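Side-chain contact in phycocyanobilin lyase subunit beta (Nostoc sp. PCC 7120, PDB 5N3U), which pairs with the alpha subunit CpcE to form a lyase that is probably required for attaching the chromophore to the phycocyanin alpha subunit CpcA: residues T176-M181 with A192-A197. Numbering follows the deposited sequence.
Sequences TRLKEM and ARILLA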
loop_
_atom_site.group_PDB
_atom_site.type_symbol
_atom_site.label_atom_id
_atom_site.label_comp_id
_atom_site.label_asym_id
_atom_site.label_seq_id
_atom_site.Cartn_x
_atom_site.Cartn_y
_atom_site.Cartn_z
ATOM N N THR B 176 -0.861 -19.945 27.472
ATOM C CA THR B 176 -0.112 -20.904 26.715
ATOM C C THR B 176 0.579 -20.234 25.584
ATOM O O THR B 176 1.761 -20.554 25.289
ATOM C CB THR B 176 -1.048 -22.015 26.230
ATOM O OG1 THR B 176 -1.424 -22.817 27.357
ATOM C CG2 THR B 176 -0.419 -22.879 25.142
ATOM N N ARG B 177 -0.130 -19.275 24.938
ATOM C CA ARG B 177 0.437 -18.708 23.756
ATOM C C ARG B 177 1.582 -17.792 24.153
ATOM O O ARG B 177 2.622 -17.758 23.506
ATOM C CB ARG B 177 -0.640 -17.971 22.958
ATOM C CG ARG B 177 -0.108 -17.272 21.754
ATOM C CD ARG B 177 0.538 -18.190 20.808
ATOM N NE ARG B 177 1.238 -17.477 19.764
ATOM C CZ ARG B 177 2.324 -17.917 19.161
ATOM N NH1 ARG B 177 2.870 -19.077 19.525
ATOM N NH2 ARG B 177 2.889 -17.205 18.207
ATOM N N LEU B 178 1.329 -17.047 25.190
ATOM C CA LEU B 178 2.273 -16.120 25.691
ATOM C C LEU B 178 3.592 -16.791 26.108
ATOM O O LEU B 178 4.654 -16.281 25.756
ATOM C CB LEU B 178 1.671 -15.359 26.850
ATOM C CG LEU B 178 0.592 -14.331 26.550
ATOM C CD1 LEU B 178 0.021 -13.674 27.762
ATOM C CD2 LEU B 178 1.054 -13.238 25.629
ATOM N N LYS B 179 3.531 -17.942 26.796
ATOM C CA LYS B 179 4.748 -18.692 27.108
ATOM C C LYS B 179 5.477 -19.115 25.841
ATOM O O LYS B 179 6.699 -18.956 25.770
ATOM C CB LYS B 179 4.458 -19.943 27.912
ATOM C CG LYS B 179 3.925 -19.698 29.313
ATOM C CD LYS B 179 3.646 -21.008 30.078
ATOM C CE LYS B 179 2.217 -21.082 30.668
ATOM N NZ LYS B 179 1.872 -20.020 31.679
ATOM N N GLU B 180 4.772 -19.649 24.841
ATOM C CA GLU B 180 5.436 -20.064 23.614
ATOM C C GLU B 180 6.114 -18.852 22.960
ATOM O O GLU B 180 7.154 -18.995 22.309
ATOM C CB GLU B 180 4.473 -20.623 22.548
ATOM C CG GLU B 180 3.725 -21.933 22.782
ATOM C CD GLU B 180 2.342 -21.947 22.077
ATOM O OE1 GLU B 180 1.351 -22.449 22.688
ATOM O OE2 GLU B 180 2.216 -21.403 20.935
ATOM N N MET B 181 5.512 -17.666 23.078
ATOM C CA MET B 181 6.096 -16.493 22.406
ATOM C C MET B 181 7.312 -15.929 23.163
ATOM O O MET B 181 8.347 -15.603 22.571
ATOM C CB MET B 181 5.011 -15.415 22.215
ATOM C CG MET B 181 4.086 -15.697 21.047
ATOM S SD MET B 181 2.891 -14.338 21.030
ATOM C CE MET B 181 3.909 -13.187 20.094
ATOM N N ALA B 192 9.449 -8.317 26.081
ATOM C CA ALA B 192 9.117 -7.406 27.184
ATOM C C ALA B 192 7.658 -7.154 27.335
ATOM O O ALA B 192 7.126 -6.919 28.446
ATOM C CB ALA B 192 9.832 -6.085 27.002
ATOM N N ARG B 193 6.971 -7.080 26.213
ATOM C CA ARG B 193 5.573 -6.765 26.290
ATOM C C ARG B 193 4.849 -8.001 26.773
ATOM O O ARG B 193 3.849 -7.890 27.428
ATOM C CB ARG B 193 5.024 -6.277 24.941
ATOM C CG ARG B 193 3.587 -5.801 25.029
ATOM C CD ARG B 193 3.496 -4.589 25.928
ATOM N NE ARG B 193 2.164 -4.154 26.128
ATOM C CZ ARG B 193 1.298 -4.818 26.889
ATOM N NH1 ARG B 193 1.608 -5.978 27.448
ATOM N NH2 ARG B 193 0.070 -4.357 27.020
ATOM N N ILE B 194 5.351 -9.171 26.412
ATOM C CA ILE B 194 4.774 -10.405 26.956
ATOM C C ILE B 194 4.868 -10.405 28.501
ATOM O O ILE B 194 3.847 -10.528 29.200
ATOM C CB ILE B 194 5.472 -11.627 26.368
ATOM C CG1 ILE B 194 5.067 -11.811 24.886
ATOM C CG2 ILE B 194 5.142 -12.912 27.156
ATOM C CD1 ILE B 194 5.979 -12.690 24.083
ATOM N N LEU B 195 6.085 -10.176 29.012
ATOM C CA LEU B 195 6.311 -9.997 30.462
ATOM C C LEU B 195 5.389 -9.035 31.112
ATOM O O LEU B 195 4.863 -9.342 32.137
ATOM C CB LEU B 195 7.730 -9.533 30.759
ATOM C CG LEU B 195 8.770 -10.602 30.398
ATOM C CD1 LEU B 195 10.160 -9.962 30.400
ATOM C CD2 LEU B 195 8.675 -11.831 31.311
ATOM N N LEU B 196 5.167 -7.861 30.524
ATOM C CA LEU B 196 4.221 -6.948 31.075
ATOM C C LEU B 196 2.819 -7.554 31.071
ATOM O O LEU B 196 2.055 -7.311 32.003
ATOM C CB LEU B 196 4.152 -5.629 30.303
ATOM C CG LEU B 196 3.190 -4.564 30.801
ATOM C CD1 LEU B 196 3.501 -4.205 32.255
ATOM C CD2 LEU B 196 3.305 -3.313 29.962
ATOM N N ALA B 197 2.468 -8.290 30.016
ATOM C CA ALA B 197 1.117 -8.878 29.966
ATOM C C ALA B 197 1.009 -9.969 31.059
ATOM O O ALA B 197 0.063 -9.922 31.849
ATOM C CB ALA B 197 0.782 -9.445 28.592
#
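I194 reaches across from helix 188-198 to meet L178 and M181 of helix 171-184, a worked example of how a branched side chain joins two roughly antiparallel helices. With CG1 anti to the carbonyl carbon (chi1 -72°), CD1 is carried out to M181, where it stands 3.4 Å from CB of M181, closer than usual for two carbons. The shorter arm, CG2, lies 3.7 Å from the backbone O of L178. Packing is looser one turn along, where CD1 of L178 comes only within 4.4 Å of CB of A197. The short segments have axes 10.0 Å apart and run at 148° to each other. L178, M181 and I194 are buried, whereas K179 and E180 point away to solvent, and NH1 of R177 forms a salt bridge of 2.8 Å to OE2 of E180. CG of M181 sits over the middle of the R177 guanidinium, 3.3 Å above its plane, while the residue also touches I158 of helix 151-163. NH2 of R193 forms a salt bridge to D273 of the phycocyanobilin lyase alpha chain. Between the segments the side chains meet wholly through apolar groups, implying that shape and burial join the last two modelled helices, while charges serve their flanks and the subunit interface.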